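Local coordinates for RNA-binding protein (Porphyromonas gingivalis W83, PDB 7JLY) that probably binds RNA through a single RNA recognition motif, and can also bind calcium, at residues V7-Y12 / Q70-I75; R33-R38 / F46-M51. All coordinates share one frame; numbering follows the deposited sequence.

Interaction 1: V7-Y12 / Q70-I75; sequences VGNLNY and QGRKLI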
loop_
_atom_site.group_PDB
_atom_site.type_symbol
_atom_site.label_atom_id
_atom_site.label_comp_id
_atom_site.label_asym_id
_atom_site.label_seq_id
_atom_site.Cartn_x
_atom_site.Cartn_y
_atom_site.Cartn_z
ATOM N N VAL A 7 -1.208 -0.091 -3.579
ATOM C CA VAL A 7 0.221 0.203 -3.694
ATOM C C VAL A 7 0.857 -0.813 -4.648
ATOM O O VAL A 7 0.754 -2.016 -4.433
ATOM C CB VAL A 7 0.944 0.170 -2.322
ATOM C CG1 VAL A 7 2.323 0.821 -2.436
ATOM C CG2 VAL A 7 0.120 0.892 -1.247
ATOM N N GLY A 8 1.525 -0.332 -5.695
ATOM C CA GLY A 8 2.012 -1.224 -6.738
ATOM C C GLY A 8 3.370 -0.828 -7.287
ATOM O O GLY A 8 3.967 0.134 -6.803
ATOM N N ASN A 9 3.842 -1.578 -8.290
ATOM C CA ASN A 9 5.215 -1.472 -8.797
ATOM C C ASN A 9 6.251 -1.649 -7.680
ATOM O O ASN A 9 7.315 -1.011 -7.680
ATOM C CB ASN A 9 5.443 -0.140 -9.505
ATOM C CG ASN A 9 6.676 -0.166 -10.365
ATOM O OD1 ASN A 9 7.001 -1.202 -10.924
ATOM N ND2 ASN A 9 7.407 0.946 -10.421
ATOM N N LEU A 10 5.938 -2.521 -6.729
ATOM C CA LEU A 10 6.772 -2.697 -5.541
ATOM C C LEU A 10 7.974 -3.587 -5.795
ATOM O O LEU A 10 7.864 -4.601 -6.475
ATOM C CB LEU A 10 5.942 -3.298 -4.399
ATOM C CG LEU A 10 4.797 -2.442 -3.859
ATOM C CD1 LEU A 10 3.976 -3.234 -2.842
ATOM C CD2 LEU A 10 5.357 -1.173 -3.211
ATOM N N ASN A 11 9.124 -3.190 -5.262
ATOM C CA ASN A 11 10.245 -4.104 -5.059
ATOM C C ASN A 11 9.689 -5.401 -4.457
ATOM O O ASN A 11 8.908 -5.358 -3.505
ATOM C CB ASN A 11 11.285 -3.445 -4.134
ATOM C CG ASN A 11 12.580 -4.253 -3.997
ATOM O OD1 ASN A 11 12.573 -5.491 -3.944
ATOM N ND2 ASN A 11 13.700 -3.542 -3.920
ATOM N N TYR A 12 10.048 -6.550 -5.019
ATOM C CA TYR A 12 9.453 -7.805 -4.551
ATOM C C TYR A 12 9.840 -8.136 -3.108
ATOM O O TYR A 12 9.244 -9.018 -2.490
ATOM C CB TYR A 12 9.835 -8.956 -5.480
ATOM C CG TYR A 12 9.196 -8.869 -6.846
ATOM C CD1 TYR A 12 7.808 -8.862 -6.991
ATOM C CD2 TYR A 12 9.970 -8.800 -7.988
ATOM C CE1 TYR A 12 7.221 -8.784 -8.233
ATOM C CE2 TYR A 12 9.392 -8.724 -9.233
ATOM C CZ TYR A 12 8.019 -8.719 -9.356
ATOM O OH TYR A 12 7.439 -8.642 -10.611
ATOM N N GLN A 70 12.288 1.755 -2.013
ATOM C CA GLN A 70 13.144 0.582 -2.220
ATOM C C GLN A 70 13.477 0.401 -3.711
ATOM O O GLN A 70 13.356 -0.697 -4.272
ATOM C CB GLN A 70 12.479 -0.676 -1.628
ATOM C CG GLN A 70 12.287 -0.576 -0.097
ATOM C CD GLN A 70 11.874 -1.890 0.562
ATOM O OE1 GLN A 70 12.117 -2.977 0.032
ATOM N NE2 GLN A 70 11.248 -1.790 1.732
ATOM N N GLY A 71 13.867 1.505 -4.345
ATOM C CA GLY A 71 14.386 1.483 -5.703
ATOM C C GLY A 71 13.374 1.504 -6.833
ATOM O O GLY A 71 13.760 1.466 -8.002
ATOM N N ARG A 72 12.083 1.576 -6.517
ATOM C CA ARG A 72 11.085 1.603 -7.593
ATOM C C ARG A 72 10.030 2.693 -7.383
ATOM O O ARG A 72 9.591 2.939 -6.266
ATOM C CB ARG A 72 10.389 0.247 -7.739
ATOM C CG ARG A 72 11.319 -0.909 -8.096
ATOM C CD ARG A 72 10.553 -2.119 -8.608
ATOM N NE ARG A 72 9.822 -1.818 -9.837
ATOM C CZ ARG A 72 10.351 -1.864 -11.057
ATOM N NH1 ARG A 72 11.619 -2.228 -11.223
ATOM N NH2 ARG A 72 9.609 -1.554 -12.116
ATOM N N LYS A 73 9.627 3.329 -8.473
ATOM C CA LYS A 73 8.625 4.383 -8.400
ATOM C C LYS A 73 7.274 3.826 -7.937
ATOM O O LYS A 73 6.707 2.937 -8.574
ATOM C CB LYS A 73 8.481 5.070 -9.763
ATOM C CG LYS A 73 7.478 6.215 -9.759
ATOM C CD LYS A 73 7.669 7.131 -10.962
ATOM C CE LYS A 73 7.320 6.426 -12.257
ATOM N NZ LYS A 73 7.458 7.372 -13.410
ATOM N N LEU A 74 6.773 4.327 -6.812
ATOM C CA LEU A 74 5.495 3.856 -6.290
ATOM C C LEU A 74 4.325 4.066 -7.232
ATOM O O LEU A 74 4.224 5.090 -7.926
ATOM C CB LEU A 74 5.165 4.557 -4.968
ATOM C CG LEU A 74 5.964 4.142 -3.741
ATOM C CD1 LEU A 74 5.778 5.178 -2.648
ATOM C CD2 LEU A 74 5.503 2.776 -3.251
ATOM N N ILE A 75 3.435 3.080 -7.249
ATOM C CA ILE A 75 2.055 3.298 -7.643
ATOM C C ILE A 75 1.295 3.448 -6.340
ATOM O O ILE A 75 1.318 2.528 -5.530
ATOM C CB ILE A 75 1.458 2.123 -8.426
ATOM C CG1 ILE A 75 2.226 1.866 -9.729
ATOM C CG2 ILE A 75 -0.029 2.377 -8.677
ATOM C CD1 ILE A 75 1.725 0.616 -10.503
HETATM O O HOH W 1 7.530 1.008 -5.589
HETATM O O HOH W 2 10.362 2.531 -11.032
#

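Interaction 2: R33-R38 / F46-M51; sequences RVITDR and FGFVEM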
loop_
_atom_site.group_PDB
_atom_site.type_symbol
_atom_site.label_atom_id
_atom_site.label_comp_id
_atom_site.label_asym_id
_atom_site.label_seq_id
_atom_site.Cartn_x
_atom_site.Cartn_y
_atom_site.Cartn_z
ATOM N N ARG A 33 -1.958 -5.720 3.139
ATOM C CA ARG A 33 -1.901 -7.012 2.465
ATOM C C ARG A 33 -1.005 -6.897 1.245
ATOM O O ARG A 33 -1.171 -5.976 0.455
ATOM C CB ARG A 33 -3.299 -7.472 2.030
ATOM C CG ARG A 33 -4.350 -7.481 3.125
ATOM C CD ARG A 33 -5.684 -8.010 2.610
ATOM N NE ARG A 33 -6.424 -7.032 1.813
ATOM C CZ ARG A 33 -6.956 -7.281 0.616
ATOM N NH1 ARG A 33 -6.826 -8.482 0.060
ATOM N NH2 ARG A 33 -7.618 -6.327 -0.029
ATOM N N VAL A 34 -0.047 -7.811 1.104
ATOM C CA VAL A 34 0.682 -7.946 -0.154
ATOM C C VAL A 34 0.088 -9.126 -0.891
ATOM O O VAL A 34 -0.067 -10.204 -0.315
ATOM C CB VAL A 34 2.187 -8.169 0.051
ATOM C CG1 VAL A 34 2.846 -8.562 -1.276
ATOM C CG2 VAL A 34 2.857 -6.912 0.638
ATOM N N ILE A 35 -0.294 -8.922 -2.147
ATOM C CA ILE A 35 -0.904 -9.997 -2.928
ATOM C C ILE A 35 0.200 -10.910 -3.427
ATOM O O ILE A 35 1.216 -10.433 -3.933
ATOM C CB ILE A 35 -1.711 -9.466 -4.125
ATOM C CG1 ILE A 35 -2.764 -8.456 -3.662
ATOM C CG2 ILE A 35 -2.352 -10.623 -4.896
ATOM C CD1 ILE A 35 -3.684 -8.990 -2.577
ATOM N N THR A 36 0.001 -12.217 -3.279
ATOM C CA THR A 36 1.038 -13.178 -3.614
ATOM C C THR A 36 0.560 -14.190 -4.637
ATOM O O THR A 36 -0.650 -14.374 -4.820
ATOM C CB THR A 36 1.500 -13.949 -2.380
ATOM O OG1 THR A 36 0.363 -14.607 -1.801
ATOM C CG2 THR A 36 2.132 -13.012 -1.352
ATOM N N ASP A 37 1.515 -14.849 -5.294
ATOM C CA ASP A 37 1.220 -15.938 -6.227
ATOM C C ASP A 37 0.628 -17.103 -5.459
ATOM O O ASP A 37 1.103 -17.429 -4.372
ATOM C CB ASP A 37 2.489 -16.371 -6.974
ATOM C CG ASP A 37 2.231 -17.496 -7.975
ATOM O OD1 ASP A 37 1.823 -17.205 -9.119
ATOM O OD2 ASP A 37 2.439 -18.669 -7.620
ATOM N N ARG A 38 -0.421 -17.721 -5.991
ATOM C CA ARG A 38 -1.103 -18.775 -5.241
ATOM C C ARG A 38 -0.183 -19.973 -4.956
ATOM O O ARG A 38 -0.249 -20.574 -3.886
ATOM C CB ARG A 38 -2.356 -19.247 -5.984
ATOM N N PHE A 46 2.397 -5.919 -5.611
ATOM C CA PHE A 46 1.374 -4.953 -5.259
ATOM C C PHE A 46 0.546 -5.412 -4.066
ATOM O O PHE A 46 0.590 -6.574 -3.660
ATOM C CB PHE A 46 0.467 -4.664 -6.456
ATOM C CG PHE A 46 -0.556 -5.740 -6.745
ATOM C CD1 PHE A 46 -0.192 -6.913 -7.371
ATOM C CD2 PHE A 46 -1.895 -5.537 -6.442
ATOM C CE1 PHE A 46 -1.143 -7.894 -7.665
ATOM C CE2 PHE A 46 -2.855 -6.510 -6.725
ATOM C CZ PHE A 46 -2.474 -7.689 -7.348
ATOM N N GLY A 47 -0.199 -4.483 -3.490
ATOM C CA GLY A 47 -1.004 -4.811 -2.339
ATOM C C GLY A 47 -1.951 -3.690 -1.992
ATOM O O GLY A 47 -2.084 -2.716 -2.741
ATOM N N PHE A 48 -2.608 -3.837 -0.845
ATOM C CA PHE A 48 -3.591 -2.866 -0.393
ATOM C C PHE A 48 -3.384 -2.481 1.058
ATOM O O PHE A 48 -3.160 -3.337 1.912
ATOM C CB PHE A 48 -5.010 -3.417 -0.575
ATOM C CG PHE A 48 -5.353 -3.735 -1.998
ATOM C CD1 PHE A 48 -5.851 -2.754 -2.839
ATOM C CD2 PHE A 48 -5.172 -5.015 -2.496
ATOM C CE1 PHE A 48 -6.165 -3.042 -4.161
ATOM C CE2 PHE A 48 -5.484 -5.311 -3.818
ATOM C CZ PHE A 48 -5.985 -4.321 -4.649
ATOM N N VAL A 49 -3.479 -1.184 1.332
ATOM C CA VAL A 49 -3.461 -0.693 2.704
ATOM C C VAL A 49 -4.766 0.049 2.998
ATOM O O VAL A 49 -5.178 0.905 2.224
ATOM C CB VAL A 49 -2.276 0.260 2.968
ATOM C CG1 VAL A 49 -2.343 0.760 4.396
ATOM C CG2 VAL A 49 -0.928 -0.444 2.694
ATOM N N GLU A 50 -5.420 -0.286 4.107
ATOM C CA GLU A 50 -6.607 0.447 4.515
ATOM C C GLU A 50 -6.245 1.400 5.635
ATOM O O GLU A 50 -5.541 1.027 6.579
ATOM C CB GLU A 50 -7.720 -0.502 4.963
ATOM C CG GLU A 50 -8.461 -1.138 3.802
ATOM C CD GLU A 50 -9.633 -1.987 4.258
ATOM O OE1 GLU A 50 -10.431 -1.505 5.089
ATOM O OE2 GLU A 50 -9.752 -3.136 3.790
ATOM N N MET A 51 -6.715 2.637 5.519
ATOM C CA MET A 51 -6.514 3.640 6.551
ATOM C C MET A 51 -7.883 4.070 7.061
ATOM O O MET A 51 -8.836 4.153 6.292
ATOM C CB MET A 51 -5.721 4.834 6.017
ATOM C CG MET A 51 -4.275 4.490 5.664
ATOM S SD MET A 51 -3.348 5.924 5.119
ATOM C CE MET A 51 -3.130 6.782 6.679
HETATM O O HOH W 3 -5.522 -4.321 3.233
HETATM O O HOH W 4 -7.807 -3.661 1.619
#

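Interaction 1: V7-Y12 / Q70-I75
Two side-chain amides and one arginine join V7-Y12 to Q70-I75 where the strand pairing ends. G8 and I75 form an antiparallel hydrogen-bonded pair: G8 N donates to I75 O (2.9 Å) on a lone pair, I75 N to G8 O from above the carbonyl plane. Beyond this pair the chains part, and N9, CG anti to the backbone N, spans the gap with both ends of its amide. N9 ND2 donates to a lone pair of K73 O at 2.8 Å. N9 OD1 is gripped side-on by R72, whose guanidinium plane stands at 87° to the amide. R72 NH2 uses an in-plane lone pair of N9 OD1 at 2.9 Å; R72 NE, 3.1 Å from N9 OD1, sits above that carbonyl's plane. A water donates to N9 O and R72 O; a second accepts from K73 N. N11 ND2 makes a nearly straight bond (170°) to Q70 O, and N11 OD1 accepts from R13 N. On the side facing helix 16-23, where V7 and L10 touch L19, L74 CD2 packs 3.8 Å from V7 CG1 and meets L10 CD2. V7-L10 end a match to the RNP2 motif of RRMs, tied here to the start of strand 72-78; strand 3-8 lies between it and strand 46-51.

Interaction 2: R33-R38 / F46-M51
F46 holds its CG in the crowded position between the backbone N and the carbonyl carbon (chi1 77°), which brings its ring back toward I35 of the neighbouring strand. I35 has CG1 anti to the carbonyl carbon and CG2 anti to the backbone N; CB, CG1 and CG2 all lie against the ring. The result is a CH-pi contact over one face: I35 CG1 sits 4.0 Å from the centroid of the F46 ring, and comes as near as 3.6 Å to F46 CE2. The same methylene is more loosely packed against F48 CE2.

R33 turns at its third torsion (chi3 -77°), bringing the guanidinium alongside F48 with the two planes only 11° apart; R33 NH2 approaches F48 CD2 to 3.7 Å. Two waters connect the guanidinium to the strand opposite. One accepts from R33 NE and donates to F48 O; the other accepts from R33 NH2 and donates to E50 OE2, linking opposite charges that do not touch.

The backbones are antiparallel. R33 and F48 form a hydrogen-bonded pair, R33 N to F48 O and F48 N to R33 O both 2.9 Å, and I35 N donates to F46 O. Between them V34 and G47 make a non-hydrogen-bonded pair; G47 CA, which carries no side chain, makes a close CA-H...O contact with R33 O, 3.0 Å.

F46 and F48 occupy the sheet positions where RRMs commonly carry RNP1 aromatics, consistent with an RNA-binding face, and both rings meet Y6 of strand 3-8. V34 and V49 point to the reverse side and pack on L19 of helix 16-23, while strand 29-36 forms one margin of the sheet within the chain.

Overall arrangement
Both contacts belong to the one antiparallel sheet of the RNA recognition motif, their centres about 12 Å apart. In sequence, V7-Y12 comes first and Q70-I75 last, with R33-R38 and F46-M51 between them, so interaction 2 joins segments with only seven residues between them and interaction 1 joins segments with 57. Across the sheet the order is 29-36, 46-51, 3-8, 72-78, 68-69. The neighbours 46-51 and 3-8 connect the contacts directly: V7 O lies 2.8 Å from G47 N, a probable hydrogen bond, and L10 CD1 packs near F46 CA. Helix 16-23 packs on the face of the sheet away from the aromatics, leaving the aromatic face probably available to RNA.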